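Local coordinates for protein beta subunit of photoactivated adenylyl cyclase (Beggiatoa sp. PS, PDB 5M2A) that converts ATP to cyclic AMP under the control of blue light, through a flavin-binding BLUF sensor joined to a class III cyclase domain, at residues 149-154 with 253-258; 154-159 with 274-279; 214-219 with 303-308; 220-225 with 247-252; 294-299 with 322-327. One frame throughout, in Å; residues are numbered along the deposited sequence. Where two conformers were deposited one is given.

Interaction 1: 149-154 with 253-258; sequences PQLVEK and YGHVIE
Strands 150-154 and 253-258 pair antiparallel in the large sheet of the cyclase domain, with Val-152 and Val-256 in the middle. Six backbone hydrogen bonds join them. The straightest runs from Val-152 N to Val-256 O, at 2.8 Å and 177°. On the face with the valines, Val-152 CG2 meets Val-256 CG2 at 3.9 Å. Lys-154 passes the same methyl at about a right angle, its CG 3.6 Å from Val-256 CG2. The other face carries Leu-151 and Ile-257. Leu-151 CG is anti to the backbone N (chi1 -172°), and its CD1 lies 3.7 Å from His-255 CB and 3.8 Å from Ile-257 CG1. The second subunit packs here, with its Val-173 on Leu-151 and its Val-176 on Ile-257. Glu-153 CB touches Tyr-253 OH at 3.4 Å, while its carboxylate makes a salt bridge with Lys-212. The charged ends of Lys-154 and Glu-258 lie beyond salt-bridge range. One water links them, accepting from Lys-154 NZ at 2.6 Å and donating to Glu-258 OE2 at 2.8 Å.

Interaction 2: 154-159 with 274-279; sequences KIIFFS and DAVNVA
This is a buried, largely apolar contact in which Ile-156 and Phe-158 of the central strand 150-161 meet the first turns of helix 274-285. The short axes run in similar directions, 32° apart and 7.8 Å at closest approach. Three small or branched helix residues, Ala-275, Val-276 and Ala-279, take the two strand side chains. Ile-156 uses two branches. Its CG1 lies 3.9 Å from Ala-275 CB. Its CG2 is anti to the backbone N and lies 3.9 Å from Ala-279 CB. That same methyl of Ala-279 also reaches the strand backbone, 3.5 Å from Ile-156 O. The helix thus packs on one face of the sheet of the cyclase fold, while Ile-155 and Phe-157 turn to the other face and meet helix 215-235. Phe-158 presents its ring edge to two helix side chains. Ala-279 CB lies near the ring plane, 3.4 Å from Phe-158 CD2. Val-276 CG1 is also at the edge, 3.8 Å from Phe-158 CZ. Phe-158 CE2 comes 3.1 Å from the backbone Val-276 O. Met-207 of strand 205-211 touches both Phe-158 and Val-276. The side chain of Phe-158 is about 10 Å from the bound magnesium ion.

Interaction 3: 214-219 with 303-308; sequences QGDAAI and CQAQWT
Asp-216 CG stands anti to its carbonyl carbon (chi1 -61°), on the loop side, and chi2 (-61°) sets its oxygens toward Gln-304 N and Ala-305 N. Trp-307 CG is likewise anti to its carbonyl carbon, and the edge of its indole faces that carboxylate. The contact docks the loop between helix 297-301 and strand 309-315 onto the first turn of helix 215-235 in the cyclase domain. Three N-H groups grip the acid. Gln-304 N uses the syn lone pair of Asp-216 OD2 at 2.7 Å. Trp-307 NE1 uses the anti lone pair of Asp-216 OD1 at 2.8 Å, with the oxygen close to the ring plane. Ala-305 N meets the same OD1 of Asp-216 at 3.0 Å, from above the carboxylate plane. Cys-303 SG rests 3.7 Å from Gly-215 C and 3.9 Å from Ile-219 CG1. Arg-220 and Leu-223 of the same helix also touch Trp-307. Ile-219 CG2 lies over one face of the Trp-307 indole, 3.6 Å from the centroid of its six-membered ring, a CH-pi contact.

Interaction 4: 220-225 with 247-252; sequences RTSLDI and TGIGLS
Ser-222 and Ile-249 meet with no aromatic ring from either segment between them. The flat group involved is the backbone carbonyl of Ser-222, whose O lies 3.5 Å from Ile-249 CD1. A ring from outside the two segments, Phe-157 of strand 150-161, touches both Ser-222 and Leu-251. Ile-249 does most of the work from the strand side. Its CG1 is anti to its carbonyl carbon (chi1 -57°) and its chain runs on extended at chi2. Its tip CD1 thus reaches the helix backbone, 3.7 Å from Ser-222 CA. Its other branch, CG2, lies 3.6 Å from Ser-222 OG. That hydroxyl is hydrogen-bonded to Ala-218 O one turn back, so its polar need is met within the helix. Leu-251 adds CD2, 3.9 Å from Ser-222 OG. At the other end, Ile-225 CG2 meets Thr-247 CG2 at 4.0 Å, the two side chains crossing at about a right angle. Thr-247 OG1 is hydrogen-bonded to Tyr-183 OH and to Asp-160 O, and Asp-160 belongs to the magnesium site. Helix and strand axes are 9.4 Å apart and nearly antiparallel, at 175°. Helix 215-235 links strand 205-211 to strand 247-258, which run parallel with strand 150-161 between them. This is a beta-alpha-beta crossover, one of those that build the cyclase catalytic fold.

Interaction 5: 294-299 with 322-327; sequences AFTAGV and EAIEVY
Phe-295 and Tyr-327 form an antiparallel hydrogen-bonded pair. Tyr-327 N donates to Phe-295 O at 2.7 Å, and Phe-295 N donates to Tyr-327 O at 2.8 Å. One water adds a bridge past this pair. It accepts from Ala-297 N at 2.8 Å and donates to Glu-325 O at 2.6 Å. Phe-295 CG stands between its backbone N and carbonyl carbon (chi1 52°), on the Tyr-327 side. The backbone Tyr-327 O lies over the centre of the Phe-295 ring, 3.7 Å above its plane. The side chains of Phe-295 and Tyr-327 cross at about a right angle, with Phe-295 CE1 3.5 Å from Tyr-327 CB. Among the apolar contacts, Ala-297 CB meets Tyr-327 CE1 at 3.6 Å and Ala-294 CB meets Val-326 CG1 at 3.8 Å. Thr-296 is the N-cap of helix 297-301, its OG1 accepting a weak bond from Val-299 N. Strand 293-296 lies between strands 247-258 and 324-329 in the sheet, and Val-278 and Leu-282 of helix 274-285 pack on Thr-296.

All five contacts belong to the cyclase catalytic domain. Interactions 1 and 2 share Lys-154 on strand 150-161, and their centres are 11 Å apart. Interactions 1 and 4 use two ends of strand 247-258, with centres 20 Å apart. Interaction 5 continues the sheet from interaction 4: Leu-251 N lies 2.9 Å from Ala-294 O, a probable hydrogen bond. Interactions 3 and 4 share helix 215-235, and Trp-307 CZ3 packs 3.6 Å from Leu-223 CD1. Interactions 2 and 5 touch where Val-278 CG1 lies 3.6 Å from Ile-324 CD1. Interaction 4 comes near the magnesium ion, with the Thr-247 side chain about 8 Å from it.

Interaction 1: 149-154 with 253-258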
# COMPACT_ATOMS: atom_id res chain seq x y z
N PRO A 149 1.37 -17.65 -3.55
CA PRO A 149 1.01 -16.98 -4.81
C PRO A 149 0.35 -17.94 -5.78
O PRO A 149 0.65 -19.13 -5.82
CB PRO A 149 2.36 -16.48 -5.34
CG PRO A 149 3.21 -16.34 -4.10
CD PRO A 149 2.80 -17.50 -3.23
N GLN A 150 -0.58 -17.39 -6.57
CA GLN A 150 -1.38 -18.18 -7.50
C GLN A 150 -1.36 -17.50 -8.86
O GLN A 150 -1.37 -16.27 -8.95
CB GLN A 150 -2.83 -18.33 -7.02
CG GLN A 150 -2.99 -19.07 -5.70
CD GLN A 150 -2.84 -20.58 -5.84
OE1 GLN A 150 -3.10 -21.15 -6.90
NE2 GLN A 150 -2.41 -21.23 -4.76
N LEU A 151 -1.32 -18.31 -9.92
CA LEU A 151 -1.56 -17.80 -11.27
C LEU A 151 -3.06 -17.67 -11.47
O LEU A 151 -3.77 -18.68 -11.47
CB LEU A 151 -0.95 -18.73 -12.32
CG LEU A 151 -0.99 -18.17 -13.74
CD1 LEU A 151 -0.05 -16.98 -13.88
CD2 LEU A 151 -0.64 -19.24 -14.78
N VAL A 152 -3.55 -16.45 -11.65
CA VAL A 152 -4.98 -16.23 -11.77
C VAL A 152 -5.25 -15.51 -13.08
O VAL A 152 -4.37 -14.86 -13.65
CB VAL A 152 -5.55 -15.44 -10.57
CG1 VAL A 152 -5.51 -16.29 -9.31
CG2 VAL A 152 -4.76 -14.16 -10.36
N GLU A 153 -6.48 -15.64 -13.57
CA GLU A 153 -6.92 -14.92 -14.76
C GLU A 153 -7.56 -13.61 -14.32
O GLU A 153 -8.55 -13.62 -13.58
CB GLU A 153 -7.92 -15.77 -15.55
CG GLU A 153 -7.30 -17.03 -16.15
CD GLU A 153 -8.30 -18.15 -16.38
OE1 GLU A 153 -9.25 -18.30 -15.58
OE2 GLU A 153 -8.14 -18.90 -17.37
N LYS A 154 -7.00 -12.48 -14.76
CA LYS A 154 -7.51 -11.19 -14.32
C LYS A 154 -7.61 -10.22 -15.49
O LYS A 154 -6.79 -10.25 -16.42
CB LYS A 154 -6.59 -10.53 -13.26
CG LYS A 154 -6.53 -11.22 -11.91
CD LYS A 154 -7.82 -11.04 -11.15
CE LYS A 154 -7.63 -11.26 -9.65
NZ LYS A 154 -8.94 -11.31 -8.95
N TYR A 253 -6.37 -8.51 -20.37
CA TYR A 253 -6.79 -9.77 -19.77
C TYR A 253 -5.68 -10.78 -19.92
O TYR A 253 -5.12 -10.94 -21.01
CB TYR A 253 -8.06 -10.29 -20.44
CG TYR A 253 -8.49 -11.65 -19.92
CD1 TYR A 253 -8.90 -11.80 -18.60
CD2 TYR A 253 -8.48 -12.76 -20.74
CE1 TYR A 253 -9.30 -13.04 -18.12
CE2 TYR A 253 -8.88 -14.00 -20.26
CZ TYR A 253 -9.28 -14.13 -18.95
OH TYR A 253 -9.68 -15.36 -18.47
N GLY A 254 -5.37 -11.50 -18.85
CA GLY A 254 -4.36 -12.52 -18.99
C GLY A 254 -4.05 -13.17 -17.66
O GLY A 254 -4.66 -12.86 -16.63
N HIS A 255 -3.07 -14.07 -17.72
CA HIS A 255 -2.54 -14.76 -16.55
C HIS A 255 -1.64 -13.81 -15.78
O HIS A 255 -0.71 -13.22 -16.34
CB HIS A 255 -1.73 -15.98 -16.97
CG HIS A 255 -2.51 -16.97 -17.77
ND1 HIS A 255 -3.83 -16.76 -18.12
CD2 HIS A 255 -2.17 -18.16 -18.30
CE1 HIS A 255 -4.26 -17.79 -18.83
NE2 HIS A 255 -3.27 -18.65 -18.95
N VAL A 256 -1.92 -13.65 -14.50
CA VAL A 256 -1.07 -12.84 -13.64
C VAL A 256 -0.86 -13.60 -12.35
O VAL A 256 -1.75 -14.32 -11.89
CB VAL A 256 -1.67 -11.44 -13.35
CG1 VAL A 256 -1.78 -10.63 -14.65
CG2 VAL A 256 -3.02 -11.56 -12.68
N ILE A 257 0.34 -13.49 -11.81
CA ILE A 257 0.65 -14.05 -10.51
C ILE A 257 0.25 -13.02 -9.47
O ILE A 257 0.63 -11.85 -9.57
CB ILE A 257 2.14 -14.41 -10.41
CG1 ILE A 257 2.50 -15.41 -11.50
CG2 ILE A 257 2.47 -14.96 -9.02
CD1 ILE A 257 3.99 -15.72 -11.55
N GLU A 258 -0.54 -13.44 -8.49
CA GLU A 258 -1.01 -12.55 -7.43
C GLU A 258 -0.51 -13.07 -6.10
O GLU A 258 -0.64 -14.27 -5.81
CB GLU A 258 -2.54 -12.44 -7.42
CG GLU A 258 -3.08 -11.64 -6.24
CD GLU A 258 -4.50 -11.13 -6.44
OE1 GLU A 258 -4.71 -9.90 -6.39
OE2 GLU A 258 -5.41 -11.96 -6.66
O HOH W 1 -8.16 -11.41 -6.50

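Interaction 2: 154-159 with 274-279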
# COMPACT_ATOMS: atom_id res chain seq x y z
N LYS A 154 -7.00 -12.48 -14.76
CA LYS A 154 -7.51 -11.19 -14.32
C LYS A 154 -7.61 -10.22 -15.49
O LYS A 154 -6.79 -10.25 -16.42
CB LYS A 154 -6.59 -10.53 -13.26
CG LYS A 154 -6.53 -11.22 -11.91
CD LYS A 154 -7.82 -11.04 -11.15
CE LYS A 154 -7.63 -11.26 -9.65
NZ LYS A 154 -8.94 -11.31 -8.95
N ILE A 155 -8.60 -9.34 -15.40
CA ILE A 155 -8.64 -8.13 -16.21
C ILE A 155 -7.89 -7.07 -15.42
O ILE A 155 -8.21 -6.82 -14.26
CB ILE A 155 -10.08 -7.69 -16.50
CG1 ILE A 155 -10.78 -8.75 -17.36
CG2 ILE A 155 -10.09 -6.30 -17.18
CD1 ILE A 155 -12.27 -8.49 -17.60
N ILE A 156 -6.89 -6.48 -16.04
CA ILE A 156 -6.11 -5.42 -15.41
C ILE A 156 -6.62 -4.09 -15.93
O ILE A 156 -6.81 -3.92 -17.14
CB ILE A 156 -4.60 -5.59 -15.68
CG1 ILE A 156 -4.15 -6.98 -15.23
CG2 ILE A 156 -3.80 -4.53 -14.95
CD1 ILE A 156 -4.21 -7.18 -13.71
N PHE A 157 -6.83 -3.15 -15.02
CA PHE A 157 -7.38 -1.83 -15.30
C PHE A 157 -6.30 -0.80 -14.99
O PHE A 157 -5.68 -0.85 -13.93
CB PHE A 157 -8.65 -1.65 -14.43
CG PHE A 157 -9.20 -0.23 -14.38
CD1 PHE A 157 -8.55 0.76 -13.66
CD2 PHE A 157 -10.43 0.06 -14.96
CE1 PHE A 157 -9.08 2.05 -13.58
CE2 PHE A 157 -10.97 1.36 -14.88
CZ PHE A 157 -10.29 2.35 -14.20
N PHE A 158 -6.06 0.13 -15.91
CA PHE A 158 -5.23 1.30 -15.65
C PHE A 158 -5.98 2.52 -16.15
O PHE A 158 -6.46 2.52 -17.28
CB PHE A 158 -3.87 1.24 -16.36
CG PHE A 158 -2.82 0.45 -15.63
CD1 PHE A 158 -2.15 1.00 -14.56
CD2 PHE A 158 -2.49 -0.83 -16.05
CE1 PHE A 158 -1.17 0.28 -13.89
CE2 PHE A 158 -1.50 -1.55 -15.38
CZ PHE A 158 -0.85 -0.99 -14.31
N SER A 159 -6.08 3.55 -15.32
CA SER A 159 -6.64 4.82 -15.77
C SER A 159 -5.76 5.95 -15.25
O SER A 159 -5.24 5.86 -14.14
CB SER A 159 -8.08 5.00 -15.31
OG SER A 159 -8.18 5.10 -13.90
N ASP A 274 2.26 -10.21 -18.17
CA ASP A 274 2.20 -9.39 -19.37
C ASP A 274 1.00 -8.45 -19.35
O ASP A 274 1.08 -7.32 -19.83
CB ASP A 274 2.13 -10.28 -20.61
CG ASP A 274 3.45 -10.41 -21.30
OD1 ASP A 274 4.23 -9.44 -21.25
OD2 ASP A 274 3.71 -11.48 -21.89
N ALA A 275 -0.12 -8.91 -18.80
CA ALA A 275 -1.34 -8.12 -18.83
C ALA A 275 -1.16 -6.77 -18.14
O ALA A 275 -1.80 -5.79 -18.52
CB ALA A 275 -2.48 -8.90 -18.18
N VAL A 276 -0.29 -6.70 -17.12
CA VAL A 276 -0.09 -5.43 -16.43
C VAL A 276 0.52 -4.41 -17.39
O VAL A 276 0.03 -3.28 -17.51
CB VAL A 276 0.79 -5.62 -15.18
CG1 VAL A 276 1.10 -4.28 -14.53
CG2 VAL A 276 0.11 -6.56 -14.19
N ASN A 277 1.60 -4.79 -18.07
CA ASN A 277 2.23 -3.88 -19.02
C ASN A 277 1.29 -3.53 -20.16
O ASN A 277 1.25 -2.38 -20.61
CB ASN A 277 3.52 -4.50 -19.57
CG ASN A 277 4.18 -3.63 -20.62
OD1 ASN A 277 4.24 -2.41 -20.48
ND2 ASN A 277 4.65 -4.25 -21.70
N VAL A 278 0.52 -4.51 -20.65
CA VAL A 278 -0.36 -4.25 -21.79
C VAL A 278 -1.44 -3.24 -21.41
O VAL A 278 -1.73 -2.32 -22.18
CB VAL A 278 -0.98 -5.56 -22.32
CG1 VAL A 278 -2.01 -5.24 -23.40
CG2 VAL A 278 0.10 -6.44 -22.90
N ALA A 279 -2.03 -3.38 -20.22
CA ALA A 279 -3.08 -2.45 -19.82
C ALA A 279 -2.53 -1.04 -19.72
O ALA A 279 -3.18 -0.08 -20.14
CB ALA A 279 -3.70 -2.90 -18.50

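Interaction 3: 214-219 with 303-308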
# COMPACT_ATOMS: atom_id res chain seq x y z
N GLN A 214 -16.01 -10.62 -14.80
CA GLN A 214 -16.36 -9.21 -14.61
C GLN A 214 -16.01 -8.35 -15.82
O GLN A 214 -15.77 -7.14 -15.68
CB GLN A 214 -15.69 -8.67 -13.34
CG GLN A 214 -16.35 -9.18 -12.06
CD GLN A 214 -15.58 -8.83 -10.80
OE1 GLN A 214 -14.38 -8.58 -10.83
NE2 GLN A 214 -16.28 -8.84 -9.67
N GLY A 215 -16.00 -8.93 -17.02
CA GLY A 215 -15.67 -8.15 -18.21
C GLY A 215 -16.62 -6.99 -18.42
O GLY A 215 -16.19 -5.86 -18.67
N ASP A 216 -17.92 -7.25 -18.33
CA ASP A 216 -18.87 -6.17 -18.52
C ASP A 216 -18.77 -5.15 -17.40
O ASP A 216 -18.85 -3.94 -17.64
CB ASP A 216 -20.29 -6.72 -18.65
CG ASP A 216 -20.44 -7.66 -19.84
OD1 ASP A 216 -20.24 -7.22 -20.98
OD2 ASP A 216 -20.77 -8.85 -19.63
N ALA A 217 -18.56 -5.61 -16.16
CA ALA A 217 -18.37 -4.67 -15.05
C ALA A 217 -17.15 -3.78 -15.28
O ALA A 217 -17.16 -2.59 -14.91
CB ALA A 217 -18.24 -5.41 -13.72
N ALA A 218 -16.09 -4.34 -15.85
CA ALA A 218 -14.88 -3.57 -16.15
C ALA A 218 -15.15 -2.48 -17.19
O ALA A 218 -14.65 -1.35 -17.07
CB ALA A 218 -13.78 -4.51 -16.63
N ILE A 219 -15.92 -2.80 -18.23
CA ILE A 219 -16.26 -1.80 -19.24
C ILE A 219 -17.17 -0.73 -18.63
O ILE A 219 -16.96 0.47 -18.82
CB ILE A 219 -16.93 -2.47 -20.45
CG1 ILE A 219 -16.00 -3.52 -21.05
CG2 ILE A 219 -17.38 -1.43 -21.48
CD1 ILE A 219 -14.75 -2.94 -21.64
N CYS A 303 -16.75 -10.38 -22.10
CA CYS A 303 -17.98 -9.62 -22.00
C CYS A 303 -19.14 -10.42 -22.57
O CYS A 303 -19.00 -11.10 -23.58
CB CYS A 303 -17.86 -8.29 -22.74
SG CYS A 303 -16.55 -7.28 -22.10
N GLN A 304 -20.29 -10.32 -21.90
CA GLN A 304 -21.51 -10.95 -22.37
C GLN A 304 -22.54 -9.95 -22.86
O GLN A 304 -23.47 -10.36 -23.57
CB GLN A 304 -22.12 -11.80 -21.25
CG GLN A 304 -21.18 -12.88 -20.73
CD GLN A 304 -21.38 -13.17 -19.26
OE1 GLN A 304 -20.87 -12.46 -18.40
NE2 GLN A 304 -22.14 -14.22 -18.97
N ALA A 305 -22.39 -8.67 -22.54
CA ALA A 305 -23.39 -7.69 -22.94
C ALA A 305 -23.24 -7.34 -24.42
O ALA A 305 -22.21 -7.62 -25.05
CB ALA A 305 -23.27 -6.42 -22.08
N GLN A 306 -24.28 -6.72 -24.96
CA GLN A 306 -24.33 -6.39 -26.39
C GLN A 306 -23.62 -5.06 -26.66
O GLN A 306 -24.20 -4.09 -27.16
CB GLN A 306 -25.77 -6.35 -26.88
CG GLN A 306 -26.51 -7.67 -26.75
CD GLN A 306 -26.00 -8.73 -27.71
OE1 GLN A 306 -25.78 -8.46 -28.90
NE2 GLN A 306 -25.80 -9.94 -27.21
N TRP A 307 -22.33 -5.02 -26.32
CA TRP A 307 -21.54 -3.86 -26.68
C TRP A 307 -21.37 -3.79 -28.19
O TRP A 307 -21.36 -4.81 -28.88
CB TRP A 307 -20.16 -3.92 -26.02
CG TRP A 307 -20.20 -4.05 -24.54
CD1 TRP A 307 -19.95 -5.17 -23.81
CD2 TRP A 307 -20.52 -3.02 -23.60
NE1 TRP A 307 -20.09 -4.90 -22.47
CE2 TRP A 307 -20.44 -3.58 -22.32
CE3 TRP A 307 -20.86 -1.67 -23.73
CZ2 TRP A 307 -20.70 -2.85 -21.16
CZ3 TRP A 307 -21.12 -0.93 -22.58
CH2 TRP A 307 -21.03 -1.52 -21.31
N THR A 308 -21.23 -2.57 -28.71
CA THR A 308 -20.81 -2.36 -30.09
C THR A 308 -19.29 -2.27 -30.08
O THR A 308 -18.71 -1.20 -29.88
CB THR A 308 -21.45 -1.11 -30.68
OG1 THR A 308 -22.88 -1.26 -30.68
CG2 THR A 308 -20.97 -0.90 -32.12
O HOH W 2 -19.16 -10.03 -17.66

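Interaction 4: 220-225 with 247-252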
# COMPACT_ATOMS: atom_id res chain seq x y z
N ARG A 220 -18.19 -1.17 -17.89
CA ARG A 220 -19.12 -0.23 -17.25
C ARG A 220 -18.40 0.67 -16.24
O ARG A 220 -18.70 1.87 -16.15
CB ARG A 220 -20.25 -1.01 -16.56
CG ARG A 220 -21.14 -1.73 -17.53
CD ARG A 220 -22.16 -2.62 -16.84
NE ARG A 220 -23.04 -3.20 -17.86
CZ ARG A 220 -23.53 -4.43 -17.81
NH1 ARG A 220 -23.22 -5.22 -16.79
NH2 ARG A 220 -24.31 -4.89 -18.78
N THR A 221 -17.50 0.09 -15.45
CA THR A 221 -16.65 0.90 -14.59
C THR A 221 -15.98 2.02 -15.37
O THR A 221 -16.04 3.19 -14.99
CB THR A 221 -15.59 0.01 -13.95
OG1 THR A 221 -16.20 -0.86 -13.00
CG2 THR A 221 -14.53 0.86 -13.27
N SER A 222 -15.32 1.66 -16.47
CA SER A 222 -14.58 2.63 -17.27
C SER A 222 -15.50 3.72 -17.80
O SER A 222 -15.16 4.91 -17.77
CB SER A 222 -13.87 1.90 -18.41
OG SER A 222 -13.04 0.88 -17.88
N LEU A 223 -16.65 3.33 -18.37
CA LEU A 223 -17.57 4.33 -18.90
C LEU A 223 -18.15 5.20 -17.80
O LEU A 223 -18.35 6.40 -17.98
CB LEU A 223 -18.69 3.64 -19.68
CG LEU A 223 -18.20 2.79 -20.84
CD1 LEU A 223 -19.35 1.94 -21.40
CD2 LEU A 223 -17.60 3.68 -21.92
N ASP A 224 -18.44 4.60 -16.64
CA ASP A 224 -18.97 5.38 -15.53
C ASP A 224 -17.96 6.40 -15.04
O ASP A 224 -18.32 7.54 -14.70
CB ASP A 224 -19.40 4.46 -14.38
CG ASP A 224 -20.74 3.79 -14.64
OD1 ASP A 224 -21.29 3.96 -15.75
OD2 ASP A 224 -21.25 3.10 -13.73
N ILE A 225 -16.67 6.03 -14.99
CA ILE A 225 -15.62 6.98 -14.65
C ILE A 225 -15.63 8.15 -15.62
O ILE A 225 -15.66 9.32 -15.23
CB ILE A 225 -14.24 6.30 -14.66
CG1 ILE A 225 -14.15 5.24 -13.57
CG2 ILE A 225 -13.14 7.33 -14.50
CD1 ILE A 225 -14.33 5.79 -12.23
N THR A 247 -9.86 11.53 -18.51
CA THR A 247 -9.12 10.31 -18.24
C THR A 247 -8.99 9.49 -19.52
O THR A 247 -9.74 9.68 -20.48
CB THR A 247 -9.81 9.48 -17.13
OG1 THR A 247 -8.94 8.43 -16.70
CG2 THR A 247 -11.11 8.90 -17.61
N GLY A 248 -7.98 8.63 -19.54
CA GLY A 248 -7.88 7.56 -20.53
C GLY A 248 -7.76 6.28 -19.78
O GLY A 248 -7.19 6.23 -18.68
N ILE A 249 -8.32 5.20 -20.33
CA ILE A 249 -8.38 3.94 -19.60
C ILE A 249 -7.94 2.81 -20.52
O ILE A 249 -8.35 2.77 -21.68
CB ILE A 249 -9.79 3.66 -19.04
CG1 ILE A 249 -10.20 4.83 -18.13
CG2 ILE A 249 -9.82 2.34 -18.27
CD1 ILE A 249 -11.64 4.81 -17.64
N GLY A 250 -7.10 1.92 -20.00
CA GLY A 250 -6.73 0.70 -20.71
C GLY A 250 -7.12 -0.52 -19.90
O GLY A 250 -7.03 -0.51 -18.67
N LEU A 251 -7.55 -1.57 -20.60
CA LEU A 251 -7.87 -2.84 -19.96
C LEU A 251 -7.18 -3.97 -20.69
O LEU A 251 -7.13 -3.99 -21.92
CB LEU A 251 -9.37 -3.10 -19.96
CG LEU A 251 -10.34 -2.02 -19.49
CD1 LEU A 251 -11.75 -2.48 -19.77
CD2 LEU A 251 -10.15 -1.74 -18.01
N SER A 252 -6.69 -4.94 -19.93
CA SER A 252 -6.09 -6.12 -20.53
C SER A 252 -6.61 -7.34 -19.79
O SER A 252 -7.25 -7.23 -18.74
CB SER A 252 -4.56 -6.09 -20.47
OG SER A 252 -4.14 -6.18 -19.12

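Interaction 5: 294-299 with 322-327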
# COMPACT_ATOMS: atom_id res chain seq x y z
N ALA A 294 -9.46 1.73 -24.16
CA ALA A 294 -8.91 0.76 -25.10
C ALA A 294 -8.64 -0.55 -24.39
O ALA A 294 -8.16 -0.55 -23.25
CB ALA A 294 -7.61 1.27 -25.74
N PHE A 295 -8.91 -1.67 -25.06
CA PHE A 295 -8.71 -2.95 -24.40
C PHE A 295 -8.38 -4.04 -25.42
O PHE A 295 -8.46 -3.84 -26.64
CB PHE A 295 -9.92 -3.32 -23.52
CG PHE A 295 -11.24 -3.26 -24.23
CD1 PHE A 295 -11.61 -4.28 -25.10
CD2 PHE A 295 -12.11 -2.20 -24.01
CE1 PHE A 295 -12.83 -4.23 -25.76
CE2 PHE A 295 -13.33 -2.15 -24.68
CZ PHE A 295 -13.69 -3.16 -25.54
N THR A 296 -7.96 -5.18 -24.89
CA THR A 296 -7.50 -6.30 -25.71
C THR A 296 -8.66 -7.18 -26.15
O THR A 296 -9.77 -7.10 -25.63
CB THR A 296 -6.49 -7.15 -24.95
OG1 THR A 296 -7.11 -7.68 -23.77
CG2 THR A 296 -5.28 -6.31 -24.54
N ALA A 297 -8.37 -8.04 -27.13
CA ALA A 297 -9.33 -9.05 -27.55
C ALA A 297 -9.76 -9.94 -26.39
O ALA A 297 -10.92 -10.34 -26.32
CB ALA A 297 -8.75 -9.90 -28.68
N GLY A 298 -8.86 -10.22 -25.45
CA GLY A 298 -9.22 -11.06 -24.32
C GLY A 298 -10.26 -10.42 -23.42
O GLY A 298 -11.12 -11.10 -22.87
N VAL A 299 -10.18 -9.10 -23.25
CA VAL A 299 -11.22 -8.40 -22.50
C VAL A 299 -12.55 -8.53 -23.22
O VAL A 299 -13.58 -8.78 -22.60
CB VAL A 299 -10.83 -6.92 -22.30
CG1 VAL A 299 -12.02 -6.14 -21.74
CG2 VAL A 299 -9.62 -6.82 -21.37
N GLU A 322 4.12 -9.58 -32.91
CA GLU A 322 4.13 -9.23 -31.49
C GLU A 322 3.03 -8.22 -31.16
O GLU A 322 2.66 -8.06 -30.00
CB GLU A 322 5.49 -8.67 -31.08
CG GLU A 322 6.39 -9.70 -30.42
CD GLU A 322 6.04 -9.92 -28.96
OE1 GLU A 322 6.77 -9.41 -28.08
OE2 GLU A 322 5.02 -10.58 -28.68
N ALA A 323 2.53 -7.54 -32.19
CA ALA A 323 1.46 -6.57 -32.00
C ALA A 323 0.19 -7.26 -31.51
O ALA A 323 -0.00 -8.46 -31.68
CB ALA A 323 1.19 -5.81 -33.30
N ILE A 324 -0.67 -6.47 -30.88
CA ILE A 324 -1.92 -6.97 -30.31
C ILE A 324 -3.09 -6.18 -30.90
O ILE A 324 -2.99 -4.97 -31.13
CB ILE A 324 -1.93 -6.87 -28.77
CG1 ILE A 324 -1.68 -5.42 -28.34
CG2 ILE A 324 -0.90 -7.80 -28.16
CD1 ILE A 324 -2.20 -5.10 -26.97
N GLU A 325 -4.20 -6.88 -31.12
CA GLU A 325 -5.42 -6.23 -31.56
C GLU A 325 -5.97 -5.36 -30.45
O GLU A 325 -6.09 -5.80 -29.30
CB GLU A 325 -6.46 -7.28 -31.97
CG GLU A 325 -6.22 -7.88 -33.34
CD GLU A 325 -6.20 -6.82 -34.43
OE1 GLU A 325 -7.25 -6.18 -34.66
OE2 GLU A 325 -5.14 -6.62 -35.04
N VAL A 326 -6.32 -4.12 -30.78
CA VAL A 326 -6.90 -3.19 -29.81
C VAL A 326 -8.37 -3.00 -30.15
O VAL A 326 -8.74 -2.85 -31.32
CB VAL A 326 -6.17 -1.84 -29.81
CG1 VAL A 326 -6.83 -0.89 -28.82
CG2 VAL A 326 -4.70 -2.06 -29.49
N TYR A 327 -9.21 -3.02 -29.12
CA TYR A 327 -10.64 -2.81 -29.26
C TYR A 327 -11.10 -1.69 -28.35
O TYR A 327 -10.41 -1.29 -27.41
CB TYR A 327 -11.43 -4.08 -28.92
CG TYR A 327 -11.25 -5.20 -29.89
CD1 TYR A 327 -10.22 -6.13 -29.75
CD2 TYR A 327 -12.11 -5.33 -30.97
CE1 TYR A 327 -10.06 -7.16 -30.66
CE2 TYR A 327 -11.96 -6.35 -31.88
CZ TYR A 327 -10.94 -7.26 -31.72
OH TYR A 327 -10.80 -8.27 -32.64
O HOH W 3 -5.73 -8.02 -28.00